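Local atomic coordinates of replicase polyprotein 1a (PDB entry 3LD1), a protein that supplies, as part of a coronavirus replicase precursor, the nsp2 region of avian infectious bronchitis virus, whose precise role is not established. Residues A239-F242 with E243-N247; V154-K157 with V158-A161; K74-K77 with A78-L82; F89-P93 with F94-Y98; V329-G333 with D334-A338. The protein carries 3 engineered substitutions. All coordinates share one frame; numbering follows the deposited sequence.

Contact 1: residues A239-F242 with E243-N247; sequences AKFF and EELPN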
loop_
_atom_site.group_PDB
_atom_site.type_symbol
_atom_site.label_atom_id
_atom_site.label_comp_id
_atom_site.label_asym_id
_atom_site.label_seq_id
_atom_site.Cartn_x
_atom_site.Cartn_y
_atom_site.Cartn_z
ATOM N N ALA A 239 -10.701 4.983 -9.593
ATOM C CA ALA A 239 -11.016 6.328 -9.931
ATOM C C ALA A 239 -11.980 6.317 -11.102
ATOM O O ALA A 239 -12.909 7.112 -11.147
ATOM C CB ALA A 239 -9.764 7.064 -10.284
ATOM N N LYS A 240 -11.744 5.393 -12.038
ATOM C CA LYS A 240 -12.422 5.365 -13.304
ATOM C C LYS A 240 -13.906 5.041 -13.029
ATOM O O LYS A 240 -14.768 5.717 -13.568
ATOM C CB LYS A 240 -11.772 4.302 -14.178
ATOM C CG LYS A 240 -11.692 4.634 -15.648
ATOM C CD LYS A 240 -11.281 3.364 -16.525
ATOM C CE LYS A 240 -11.171 3.723 -18.086
ATOM N NZ LYS A 240 -12.521 3.833 -18.783
ATOM N N PHE A 241 -14.190 4.055 -12.173
ATOM C CA PHE A 241 -15.537 3.734 -11.720
ATOM C C PHE A 241 -16.192 4.910 -10.994
ATOM O O PHE A 241 -17.413 5.033 -10.970
ATOM C CB PHE A 241 -15.430 2.581 -10.744
ATOM C CG PHE A 241 -16.738 2.139 -10.085
ATOM C CD1 PHE A 241 -17.321 2.867 -9.039
ATOM C CD2 PHE A 241 -17.310 0.898 -10.401
ATOM C CE1 PHE A 241 -18.559 2.387 -8.366
ATOM C CE2 PHE A 241 -18.493 0.412 -9.749
ATOM C CZ PHE A 241 -19.130 1.172 -8.738
ATOM N N PHE A 242 -15.398 5.752 -10.346
ATOM C CA PHE A 242 -15.989 6.873 -9.641
ATOM C C PHE A 242 -16.288 7.963 -10.601
ATOM O O PHE A 242 -17.366 8.545 -10.564
ATOM C CB PHE A 242 -15.100 7.367 -8.516
ATOM C CG PHE A 242 -15.343 6.638 -7.254
ATOM C CD1 PHE A 242 -16.233 7.132 -6.316
ATOM C CD2 PHE A 242 -14.726 5.421 -7.019
ATOM C CE1 PHE A 242 -16.484 6.397 -5.129
ATOM C CE2 PHE A 242 -14.932 4.700 -5.846
ATOM C CZ PHE A 242 -15.812 5.156 -4.894
ATOM N N GLU A 243 -15.324 8.203 -11.470
ATOM C CA GLU A 243 -15.477 9.029 -12.624
ATOM C C GLU A 243 -16.876 8.850 -13.239
ATOM O O GLU A 243 -17.637 9.795 -13.336
ATOM C CB GLU A 243 -14.411 8.642 -13.637
ATOM C CG GLU A 243 -14.349 9.566 -14.805
ATOM C CD GLU A 243 -13.972 10.998 -14.391
ATOM O OE1 GLU A 243 -14.177 11.362 -13.197
ATOM O OE2 GLU A 243 -13.464 11.753 -15.271
ATOM N N GLU A 244 -17.216 7.632 -13.612
ATOM C CA GLU A 244 -18.433 7.335 -14.352
ATOM C C GLU A 244 -19.688 7.360 -13.488
ATOM O O GLU A 244 -20.785 6.959 -13.909
ATOM C CB GLU A 244 -18.269 5.944 -14.981
ATOM C CG GLU A 244 -17.356 6.008 -16.219
ATOM C CD GLU A 244 -16.476 4.776 -16.416
ATOM O OE1 GLU A 244 -16.767 3.644 -15.879
ATOM O OE2 GLU A 244 -15.469 4.990 -17.140
ATOM N N LEU A 245 -19.527 7.799 -12.260
ATOM C CA LEU A 245 -20.626 7.684 -11.341
ATOM C C LEU A 245 -21.482 8.976 -11.504
ATOM O O LEU A 245 -20.952 10.040 -11.982
ATOM C CB LEU A 245 -20.048 7.428 -9.952
ATOM C CG LEU A 245 -20.630 6.332 -9.024
ATOM C CD1 LEU A 245 -21.148 5.070 -9.647
ATOM C CD2 LEU A 245 -19.676 5.971 -7.855
ATOM N N PRO A 246 -22.792 8.890 -11.181
ATOM C CA PRO A 246 -23.706 10.052 -11.410
ATOM C C PRO A 246 -23.426 11.205 -10.444
ATOM O O PRO A 246 -23.211 10.949 -9.249
ATOM C CB PRO A 246 -25.128 9.504 -11.133
ATOM C CG PRO A 246 -24.973 8.033 -10.544
ATOM C CD PRO A 246 -23.455 7.705 -10.558
ATOM N N ASN A 247 -23.390 12.445 -10.951
ATOM C CA ASN A 247 -23.340 13.648 -10.120
ATOM C C ASN A 247 -24.619 13.936 -9.305
ATOM O O ASN A 247 -25.723 13.643 -9.749
ATOM C CB ASN A 247 -23.011 14.822 -10.996
ATOM C CG ASN A 247 -21.528 14.877 -11.367
ATOM O OD1 ASN A 247 -20.743 14.016 -10.980
ATOM N ND2 ASN A 247 -21.132 15.932 -12.093
#
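Leu245 folds back against Phe241 and Phe242 where helix 232-243 ends, so this is a helix C-terminus closed by a local apolar contact. One methyl of the leucine serves both rings: CD2 lies 3.8 Å from CE1 of Phe241 and 3.9 Å from CD1 of Phe242. Leu245 runs beside Phe242, pointing the same way, but slants across Phe241. The Phe241 ring gets there because its CG stands anti to the backbone N (chi1 177°). On the exposed flank, Lys240 NZ and Glu244 OE2 form a long salt bridge of 3.6 Å, and both chains bend to make it.

Backbone bonds place these groups. Glu243 N donates almost straight to Ala239 O (2.7 Å, 176°), and Glu244 N donates to Lys240 O, both i to i+4. The pattern then tightens as Glu244 leaves helical backbone angles. Farther out, Phe242 is buried against Thr220 and Leu221 of strand 220-223 and meets Phe260 edge-to-face, while Lys253 NZ binds the carbonyl oxygens of Glu243 and Leu245. The last bond of the turn runs from Leu245 N to Phe242 O at 2.8 Å, with the donor 58° above the carbonyl plane.

Contact 2: residues V154-K157 with V158-A161; sequences VTAK and VMDA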
loop_
_atom_site.group_PDB
_atom_site.type_symbol
_atom_site.label_atom_id
_atom_site.label_comp_id
_atom_site.label_asym_id
_atom_site.label_seq_id
_atom_site.Cartn_x
_atom_site.Cartn_y
_atom_site.Cartn_z
ATOM N N VAL A 154 -2.821 -8.378 1.802
ATOM C CA VAL A 154 -3.093 -7.013 1.387
ATOM C C VAL A 154 -4.568 -6.856 1.010
ATOM O O VAL A 154 -5.237 -5.907 1.472
ATOM C CB VAL A 154 -2.167 -6.586 0.265
ATOM C CG1 VAL A 154 -2.594 -5.276 -0.335
ATOM C CG2 VAL A 154 -0.783 -6.519 0.789
ATOM N N THR A 155 -5.083 -7.780 0.185
ATOM C CA THR A 155 -6.504 -7.761 -0.155
ATOM C C THR A 155 -7.326 -7.562 1.116
ATOM O O THR A 155 -8.026 -6.565 1.253
ATOM C CB THR A 155 -6.895 -9.018 -0.817
ATOM O OG1 THR A 155 -6.118 -9.112 -2.005
ATOM C CG2 THR A 155 -8.424 -9.022 -1.164
ATOM N N ALA A 156 -7.185 -8.497 2.052
ATOM C CA ALA A 156 -7.778 -8.374 3.383
ATOM C C ALA A 156 -7.651 -6.990 4.050
ATOM O O ALA A 156 -8.643 -6.375 4.331
ATOM C CB ALA A 156 -7.285 -9.473 4.311
ATOM N N LYS A 157 -6.464 -6.509 4.343
ATOM C CA LYS A 157 -6.341 -5.188 4.936
ATOM C C LYS A 157 -7.163 -4.106 4.187
ATOM O O LYS A 157 -7.528 -3.087 4.784
ATOM C CB LYS A 157 -4.877 -4.755 4.997
ATOM C CG LYS A 157 -3.912 -5.683 5.786
ATOM C CD LYS A 157 -2.438 -5.130 5.811
ATOM C CE LYS A 157 -1.514 -5.993 6.651
ATOM N NZ LYS A 157 -0.252 -5.273 6.801
ATOM N N VAL A 158 -7.443 -4.322 2.892
ATOM C CA VAL A 158 -8.151 -3.335 2.072
ATOM C C VAL A 158 -9.617 -3.283 2.474
ATOM O O VAL A 158 -10.092 -2.237 2.948
ATOM C CB VAL A 158 -7.939 -3.548 0.552
ATOM C CG1 VAL A 158 -8.932 -2.805 -0.217
ATOM C CG2 VAL A 158 -6.588 -3.077 0.141
ATOM N N MET A 159 -10.324 -4.399 2.320
ATOM C CA MET A 159 -11.640 -4.516 2.917
ATOM C C MET A 159 -11.658 -3.962 4.350
ATOM O O MET A 159 -12.501 -3.120 4.664
ATOM C CB MET A 159 -12.153 -5.952 2.876
ATOM C CG MET A 159 -11.028 -6.990 2.886
ATOM S SD MET A 159 -11.349 -8.722 3.435
ATOM C CE MET A 159 -11.545 -8.611 5.255
ATOM N N ASP A 160 -10.748 -4.380 5.222
ATOM C CA ASP A 160 -10.867 -3.923 6.609
ATOM C C ASP A 160 -10.941 -2.406 6.673
ATOM O O ASP A 160 -11.949 -1.872 7.123
ATOM C CB ASP A 160 -9.832 -4.547 7.575
ATOM C CG ASP A 160 -10.158 -6.058 7.919
ATOM O OD1 ASP A 160 -11.220 -6.598 7.426
ATOM O OD2 ASP A 160 -9.352 -6.704 8.681
ATOM N N ALA A 161 -9.916 -1.728 6.174
ATOM C CA ALA A 161 -9.934 -0.283 5.969
ATOM C C ALA A 161 -11.262 0.285 5.399
ATOM O O ALA A 161 -11.752 1.310 5.880
ATOM C CB ALA A 161 -8.760 0.147 5.099
#
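Val158 packs against the carbonyl oxygens of Val154 and Thr155 on helix 140-162, four residues of which meet the next four here within a single helical run. Its CG2 methyl lies beside its own backbone N, anti to the carbonyl carbon, which brings it to 3.4 Å from Val154 O, in the turn before. Val158 CB is 3.1 Å from Thr155 O. The apolar pair between the segments is Met159 SD with Ala156 CB, 4.2 Å apart, although the position of the methionine chain is doubtful.

The hydrogen bonds belong to the backbone. Ala161 N reaches Lys157 O at 3.1 Å in the i to i+4 pattern, the donor lying 35° above the carbonyl plane. Val158 N is shared: its shorter bond goes to Thr155 O at 2.8 Å, three residues back, while that to Val154 O is weak. Met159 N to Thr155 O is weak as well.

Val154, Thr155 and Met159 touch the neighbouring helices 174-185 and 167-170 and nearby loops: Thr155 meets Phe170, Phe173 and Ile177, Val154 meets Phe181 and Phe226, and Met159 meets Phe170. Thr155 OG1 turns back to Val151 O.

With no salt bridge or side-chain hydrogen bond between the two segments, their cohesion comes from main-chain bonds and apolar contacts, and the mixed i+3 and i+4 bonding is consistent with a slightly tightened turn at Val158.

Contact 3: residues K74-K77 with A78-L82; sequences KVLK and ATSKL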
loop_
_atom_site.group_PDB
_atom_site.type_symbol
_atom_site.label_atom_id
_atom_site.label_comp_id
_atom_site.label_asym_id
_atom_site.label_seq_id
_atom_site.Cartn_x
_atom_site.Cartn_y
_atom_site.Cartn_z
ATOM N N LYS A 74 40.014 -15.231 2.435
ATOM C CA LYS A 74 38.907 -16.119 2.111
ATOM C C LYS A 74 37.961 -15.408 1.143
ATOM O O LYS A 74 37.488 -14.307 1.418
ATOM C CB LYS A 74 38.195 -16.562 3.369
ATOM C CG LYS A 74 39.137 -17.161 4.402
ATOM C CD LYS A 74 38.365 -17.760 5.549
ATOM C CE LYS A 74 39.216 -18.698 6.371
ATOM N NZ LYS A 74 39.650 -17.902 7.529
ATOM N N VAL A 75 37.717 -16.048 0.004
ATOM C CA VAL A 75 36.930 -15.492 -1.108
ATOM C C VAL A 75 35.651 -16.321 -1.513
ATOM O O VAL A 75 35.756 -17.502 -1.835
ATOM C CB VAL A 75 37.804 -15.332 -2.415
ATOM C CG1 VAL A 75 36.968 -14.759 -3.562
ATOM C CG2 VAL A 75 39.031 -14.493 -2.173
ATOM N N LEU A 76 34.484 -15.666 -1.550
ATOM C CA LEU A 76 33.262 -16.186 -2.162
ATOM C C LEU A 76 33.160 -15.692 -3.619
ATOM O O LEU A 76 32.934 -14.501 -3.884
ATOM C CB LEU A 76 32.071 -15.765 -1.309
ATOM C CG LEU A 76 30.835 -16.607 -1.523
ATOM C CD1 LEU A 76 31.048 -18.055 -1.029
ATOM C CD2 LEU A 76 29.625 -15.969 -0.836
ATOM N N LYS A 77 33.386 -16.605 -4.557
ATOM C CA LYS A 77 33.373 -16.289 -5.953
ATOM C C LYS A 77 32.042 -16.627 -6.611
ATOM O O LYS A 77 31.252 -17.368 -6.041
ATOM C CB LYS A 77 34.474 -17.089 -6.620
ATOM C CG LYS A 77 35.877 -16.721 -6.042
ATOM C CD LYS A 77 37.083 -17.213 -6.907
ATOM C CE LYS A 77 37.086 -18.781 -7.030
ATOM N NZ LYS A 77 38.224 -19.435 -6.276
ATOM N N ALA A 78 31.809 -16.089 -7.808
ATOM C CA ALA A 78 30.660 -16.387 -8.660
ATOM C C ALA A 78 30.331 -17.866 -8.818
ATOM O O ALA A 78 29.174 -18.252 -8.979
ATOM C CB ALA A 78 30.859 -15.763 -10.043
ATOM N N THR A 79 31.342 -18.715 -8.760
ATOM C CA THR A 79 31.141 -20.155 -8.972
ATOM C C THR A 79 31.092 -21.021 -7.685
ATOM O O THR A 79 30.876 -22.250 -7.758
ATOM C CB THR A 79 32.212 -20.645 -9.952
ATOM O OG1 THR A 79 33.445 -19.965 -9.679
ATOM C CG2 THR A 79 31.773 -20.302 -11.401
ATOM N N SER A 80 31.234 -20.381 -6.518
ATOM C CA SER A 80 31.154 -21.080 -5.243
ATOM C C SER A 80 29.828 -21.791 -5.010
ATOM O O SER A 80 28.806 -21.331 -5.541
ATOM C CB SER A 80 31.294 -20.075 -4.140
ATOM O OG SER A 80 32.485 -19.417 -4.326
ATOM N N LYS A 81 29.817 -22.837 -4.171
ATOM C CA LYS A 81 28.616 -23.628 -3.851
ATOM C C LYS A 81 28.157 -23.336 -2.440
ATOM O O LYS A 81 28.777 -22.541 -1.761
ATOM C CB LYS A 81 28.902 -25.132 -3.945
ATOM C CG LYS A 81 29.201 -25.651 -5.323
ATOM C CD LYS A 81 27.928 -25.776 -6.186
ATOM C CE LYS A 81 27.800 -24.524 -7.083
ATOM N NZ LYS A 81 28.219 -24.860 -8.456
ATOM N N LEU A 82 27.070 -23.973 -1.993
ATOM C CA LEU A 82 26.744 -23.889 -0.564
ATOM C C LEU A 82 27.923 -24.394 0.272
ATOM O O LEU A 82 28.199 -23.845 1.334
ATOM C CB LEU A 82 25.464 -24.671 -0.170
ATOM C CG LEU A 82 25.001 -24.393 1.301
ATOM C CD1 LEU A 82 24.950 -22.911 1.627
ATOM C CD2 LEU A 82 23.705 -24.943 1.756
#
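A type I beta turn from Lys77 to Ser80 carries the chain off the edge strand 74-76 and toward helix 82-89. Its closing bond runs from Ser80 N to Lys77 O, 3.1 Å long with an N-H...O angle of 161°. The serine hydroxyl adds a second grip on the same oxygen: Ser80 OG donates to Lys77 O at 2.9 Å. Both donors approach from one face of that carbonyl, the amide well above its plane and the hydroxyl tilted 28° from it. With OG beside its own backbone N (chi1 -57°), residue 80 can offer main-chain and side-chain protons to one acceptor.

The hydroxyl also sits 3.0 Å from Lys77 N. Leu76 contributes the apolar part: its CD1 meets Ser80 CB at 3.7 Å, and the same buried side chain touches Leu15 and Leu19 of helix 13-20.

The flanks tie the turn into the fold. Leu76 is hydrogen-bonded through its backbone to Leu6 and Ser8 of strand 4-8, and Lys81, at the N-cap position of the next helix, donates its backbone N to Asp84 OD2. With the carbonyl of the turn's first residue accepting two hydrogen bonds, this is a type I beta turn, its closing bond supplemented by the Ser80 hydroxyl, linking strand 74-76 to helix 82-89.

Contact 4: residues F89-P93 with F94-Y98; sequences FGVSP and FARKY
Ser92 caps the start of helix 93-103, where the backbone bonds Arg96 N to Ser92 O at 3.1 Å and Lys97 N to Pro93 O at 3.0 Å, the latter donor in the carbonyl plane. The serine side chain takes the amide one step earlier. Its OG accepts from Ala95 N at 3.2 Å, nearly straight at 168°, and CB of Ser92 meets CB of Ala95 at 3.7 Å. That reach depends on OG swinging opposite the residue's own nitrogen (chi1 166°), alongside the carbonyl carbon.

This is an N-cap: Ser92 stands just ahead of the helix and its hydroxyl serves an amide of the first turn, with Pro93 as the first helical residue. Gly90, with positive phi, is the first residue past helix 82-89, so a short linker joins two helices. Ser92 OG also has a weak hydrogen bond to Phe21 O.

Across the linker, Val91 and Arg96 cross at about a right angle. Val91 CG1 lies 3.4 Å above one face of the guanidinium, displaced toward its rim, and 3.6 Å from Arg96 CD; its other branch, CG2, is 4.0 Å from Arg96 NH2. Arg96 NH2 forms a salt bridge with Glu86 of the preceding helix. Lys97 pairs with Glu130, and the Phe94 ring meets that of Phe21 with planes at about 45°.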
loop_
_atom_site.group_PDB
_atom_site.type_symbol
_atom_site.label_atom_id
_atom_site.label_comp_id
_atom_site.label_asym_id
_atom_site.label_seq_id
_atom_site.Cartn_x
_atom_site.Cartn_y
_atom_site.Cartn_z
ATOM N N PHE A 89 31.468 -20.047 6.816
ATOM C CA PHE A 89 30.520 -19.471 7.816
ATOM C C PHE A 89 29.974 -20.451 8.834
ATOM O O PHE A 89 29.516 -20.054 9.929
ATOM C CB PHE A 89 29.382 -18.687 7.157
ATOM C CG PHE A 89 29.831 -17.436 6.431
ATOM C CD1 PHE A 89 30.274 -17.495 5.129
ATOM C CD2 PHE A 89 29.786 -16.205 7.046
ATOM C CE1 PHE A 89 30.716 -16.371 4.435
ATOM C CE2 PHE A 89 30.220 -15.036 6.362
ATOM C CZ PHE A 89 30.686 -15.111 5.070
ATOM N N GLY A 90 30.102 -21.732 8.527
ATOM C CA GLY A 90 29.428 -22.763 9.277
ATOM C C GLY A 90 28.110 -22.959 8.568
ATOM O O GLY A 90 27.956 -22.533 7.421
ATOM N N VAL A 91 27.160 -23.595 9.247
ATOM C CA VAL A 91 25.931 -24.051 8.671
ATOM C C VAL A 91 24.863 -23.102 9.151
ATOM O O VAL A 91 24.880 -22.683 10.309
ATOM C CB VAL A 91 25.571 -25.478 9.134
ATOM C CG1 VAL A 91 24.198 -25.947 8.528
ATOM C CG2 VAL A 91 26.622 -26.424 8.682
ATOM N N SER A 92 23.972 -22.746 8.213
ATOM C CA SER A 92 22.768 -22.002 8.481
ATOM C C SER A 92 21.576 -22.901 8.208
ATOM O O SER A 92 21.426 -23.374 7.135
ATOM C CB SER A 92 22.690 -20.751 7.601
ATOM O OG SER A 92 21.360 -20.247 7.682
ATOM N N PRO A 93 20.720 -23.134 9.191
ATOM C CA PRO A 93 19.668 -24.157 8.909
ATOM C C PRO A 93 18.707 -23.626 7.837
ATOM O O PRO A 93 18.283 -24.353 6.886
ATOM C CB PRO A 93 18.967 -24.396 10.301
ATOM C CG PRO A 93 19.865 -23.676 11.368
ATOM C CD PRO A 93 20.661 -22.575 10.568
ATOM N N PHE A 94 18.396 -22.351 7.974
ATOM C CA PHE A 94 17.681 -21.641 6.927
ATOM C C PHE A 94 18.295 -21.789 5.485
ATOM O O PHE A 94 17.599 -22.268 4.545
ATOM C CB PHE A 94 17.521 -20.186 7.346
ATOM C CG PHE A 94 16.700 -19.345 6.391
ATOM C CD1 PHE A 94 15.565 -19.866 5.721
ATOM C CD2 PHE A 94 17.016 -18.005 6.184
ATOM C CE1 PHE A 94 14.752 -19.025 4.836
ATOM C CE2 PHE A 94 16.232 -17.193 5.282
ATOM C CZ PHE A 94 15.113 -17.715 4.617
ATOM N N ALA A 95 19.536 -21.368 5.285
ATOM C CA ALA A 95 20.176 -21.608 3.997
ATOM C C ALA A 95 19.906 -23.042 3.524
ATOM O O ALA A 95 19.473 -23.241 2.415
ATOM C CB ALA A 95 21.705 -21.343 4.039
ATOM N N ARG A 96 20.088 -24.046 4.370
ATOM C CA ARG A 96 19.877 -25.412 3.867
ATOM C C ARG A 96 18.486 -25.701 3.392
ATOM O O ARG A 96 18.362 -26.365 2.366
ATOM C CB ARG A 96 20.384 -26.509 4.795
ATOM C CG ARG A 96 21.895 -26.328 5.096
ATOM C CD ARG A 96 22.385 -27.529 5.870
ATOM N NE ARG A 96 23.746 -27.802 5.477
ATOM C CZ ARG A 96 24.526 -28.676 6.082
ATOM N NH1 ARG A 96 24.072 -29.346 7.127
ATOM N NH2 ARG A 96 25.756 -28.858 5.651
ATOM N N LYS A 97 17.463 -25.192 4.073
ATOM C CA LYS A 97 16.118 -25.360 3.564
ATOM C C LYS A 97 15.983 -24.633 2.209
ATOM O O LYS A 97 15.354 -25.138 1.247
ATOM C CB LYS A 97 15.120 -24.850 4.570
ATOM C CG LYS A 97 15.311 -25.547 5.894
ATOM C CD LYS A 97 14.106 -25.365 6.895
ATOM C CE LYS A 97 13.890 -23.880 7.265
ATOM N NZ LYS A 97 12.975 -23.469 8.480
ATOM N N TYR A 98 16.661 -23.495 2.097
ATOM C CA TYR A 98 16.599 -22.771 0.895
ATOM C C TYR A 98 17.227 -23.542 -0.219
ATOM O O TYR A 98 16.728 -23.439 -1.392
ATOM C CB TYR A 98 17.227 -21.382 1.056
ATOM C CG TYR A 98 17.502 -20.589 -0.232
ATOM C CD1 TYR A 98 16.462 -19.885 -0.903
ATOM C CD2 TYR A 98 18.824 -20.491 -0.762
ATOM C CE1 TYR A 98 16.735 -19.100 -2.090
ATOM C CE2 TYR A 98 19.097 -19.713 -1.949
ATOM C CZ TYR A 98 18.055 -19.020 -2.591
ATOM O OH TYR A 98 18.312 -18.272 -3.749
#

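Contact 5: residues V329-G333 with D334-A338; sequences VFKSG and DRFYA
Phe330 and Tyr337 face each other as a hydrogen-bonded antiparallel pair, and with them lies the close-packed end of this two-stranded contact. Their backbones exchange both bonds, Phe330 N to Tyr337 O at 2.8 Å and Tyr337 N to Phe330 O at 2.6 Å. Tyr337 CB sits over the Phe330 ring, 3.8 Å from its centroid and 19° off the normal, a CH-pi contact; the ring planes are roughly parallel but offset, with little ring-on-ring stacking. Phe330 reaches this place because CG lies between backbone N and carbonyl carbon (chi1 63°). On the same face, Ser332 CB meets the edge of the tyrosine ring at CE1, 3.3 Å away.

On the other face, Lys331 lays CG over the Phe336 ring, 3.8 Å from its centroid; CG stands anti to the backbone N (chi1 -154°), and the chain runs extended beyond it. Phe336 is buried against Leu302 and Cys353, and Val329 against Trp318 and Ala320, whereas the lysine is exposed.

Toward the turn the grip slackens. Ser332 N still bonds Arg335 O at 2.7 Å, but the return bond from Arg335 N to Ser332 O is weak at 3.4 Å. Gly333 and Asp334 are exposed, and Gly333 has the positive phi expected at the first corner. Together these features define a beta hairpin with a two-residue loop, closed by a type II' turn and set within the C-terminal mixed sheet.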
loop_
_atom_site.group_PDB
_atom_site.type_symbol
_atom_site.label_atom_id
_atom_site.label_comp_id
_atom_site.label_asym_id
_atom_site.label_seq_id
_atom_site.Cartn_x
_atom_site.Cartn_y
_atom_site.Cartn_z
ATOM N N VAL A 329 -23.965 26.803 6.747
ATOM C CA VAL A 329 -24.156 28.022 6.036
ATOM C C VAL A 329 -23.346 29.064 6.853
ATOM O O VAL A 329 -23.389 29.098 8.093
ATOM C CB VAL A 329 -25.704 28.191 5.913
ATOM C CG1 VAL A 329 -26.346 29.068 6.979
ATOM C CG2 VAL A 329 -26.095 28.515 4.608
ATOM N N PHE A 330 -22.560 29.880 6.161
ATOM C CA PHE A 330 -21.798 30.905 6.808
ATOM C C PHE A 330 -21.769 32.185 5.985
ATOM O O PHE A 330 -21.971 32.138 4.799
ATOM C CB PHE A 330 -20.380 30.409 7.096
ATOM C CG PHE A 330 -19.554 30.074 5.886
ATOM C CD1 PHE A 330 -19.628 28.824 5.308
ATOM C CD2 PHE A 330 -18.618 30.979 5.398
ATOM C CE1 PHE A 330 -18.798 28.475 4.233
ATOM C CE2 PHE A 330 -17.759 30.663 4.316
ATOM C CZ PHE A 330 -17.867 29.416 3.728
ATOM N N LYS A 331 -21.491 33.314 6.652
ATOM C CA LYS A 331 -21.361 34.666 6.084
ATOM C C LYS A 331 -19.868 35.099 5.980
ATOM O O LYS A 331 -19.064 34.850 6.863
ATOM C CB LYS A 331 -22.128 35.638 6.991
ATOM C CG LYS A 331 -22.650 36.927 6.335
ATOM C CD LYS A 331 -23.208 37.966 7.354
ATOM C CE LYS A 331 -23.606 39.311 6.601
ATOM N NZ LYS A 331 -23.944 40.466 7.490
ATOM N N SER A 332 -19.505 35.739 4.880
ATOM C CA SER A 332 -18.120 36.068 4.582
ATOM C C SER A 332 -18.069 37.457 3.940
ATOM O O SER A 332 -18.281 37.594 2.713
ATOM C CB SER A 332 -17.543 35.031 3.630
ATOM O OG SER A 332 -16.182 34.860 3.905
ATOM N N GLY A 333 -17.829 38.476 4.778
ATOM C CA GLY A 333 -18.107 39.827 4.379
ATOM C C GLY A 333 -19.616 39.992 4.244
ATOM O O GLY A 333 -20.410 39.685 5.193
ATOM N N ASP A 334 -20.057 40.469 3.066
ATOM C CA ASP A 334 -21.508 40.758 2.936
ATOM C C ASP A 334 -22.223 39.561 2.370
ATOM O O ASP A 334 -23.462 39.575 2.326
ATOM C CB ASP A 334 -21.841 41.996 2.080
ATOM C CG ASP A 334 -20.690 43.038 2.023
ATOM O OD1 ASP A 334 -20.385 43.464 0.867
ATOM O OD2 ASP A 334 -20.094 43.425 3.084
ATOM N N ARG A 335 -21.440 38.548 1.971
ATOM C CA ARG A 335 -21.895 37.377 1.215
ATOM C C ARG A 335 -22.114 36.116 2.062
ATOM O O ARG A 335 -21.472 35.912 3.085
ATOM C CB ARG A 335 -20.840 37.003 0.188
ATOM C CG ARG A 335 -20.291 38.164 -0.570
ATOM C CD ARG A 335 -21.103 38.364 -1.771
ATOM N NE ARG A 335 -21.089 37.097 -2.472
ATOM C CZ ARG A 335 -20.110 36.663 -3.258
ATOM N NH1 ARG A 335 -19.037 37.421 -3.502
ATOM N NH2 ARG A 335 -20.220 35.469 -3.817
ATOM N N PHE A 336 -22.963 35.225 1.555
ATOM C CA PHE A 336 -23.230 33.973 2.218
ATOM C C PHE A 336 -22.772 32.779 1.466
ATOM O O PHE A 336 -22.714 32.756 0.237
ATOM C CB PHE A 336 -24.697 33.819 2.468
ATOM C CG PHE A 336 -25.209 34.643 3.595
ATOM C CD1 PHE A 336 -25.804 35.895 3.350
ATOM C CD2 PHE A 336 -25.097 34.192 4.903
ATOM C CE1 PHE A 336 -26.305 36.704 4.415
ATOM C CE2 PHE A 336 -25.576 34.996 6.013
ATOM C CZ PHE A 336 -26.193 36.254 5.766
ATOM N N TYR A 337 -22.496 31.741 2.237
ATOM C CA TYR A 337 -22.135 30.481 1.647
ATOM C C TYR A 337 -22.710 29.226 2.327
ATOM O O TYR A 337 -23.135 29.252 3.485
ATOM C CB TYR A 337 -20.649 30.398 1.570
ATOM C CG TYR A 337 -20.053 31.563 0.894
ATOM C CD1 TYR A 337 -19.692 32.701 1.631
ATOM C CD2 TYR A 337 -19.782 31.539 -0.485
ATOM C CE1 TYR A 337 -19.070 33.781 1.023
ATOM C CE2 TYR A 337 -19.171 32.611 -1.092
ATOM C CZ TYR A 337 -18.812 33.721 -0.318
ATOM O OH TYR A 337 -18.209 34.815 -0.886
ATOM N N ALA A 338 -22.732 28.137 1.564
ATOM C CA ALA A 338 -23.195 26.882 2.122
ATOM C C ALA A 338 -22.151 25.790 1.924
ATOM O O ALA A 338 -21.346 25.823 0.937
ATOM C CB ALA A 338 -24.496 26.462 1.482
#

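How the contacts relate
Contact 5 and contact 2 mix buried and exposed residues, as does contact 4, whereas contacts 1 and 3 are surface contacts at the ends of a helix and a strand. Only contact 5 joins two strands, with an aromatic pair on one face and Phe336 beside aliphatic chains on the other; contact 2 stays inside one helix and relies on main-chain bonds. Contacts 3 and 4 flank helix 82-89, and they touch where Leu82 CD2 meets Arg96 CG at 4.0 Å; both use a serine hydroxyl, as donor in one and as acceptor in the other. Contact 1 alone has a salt bridge between its segments. Contacts 3 and 5 lie on opposite sides of the chain's centre, their centres about 76 Å apart.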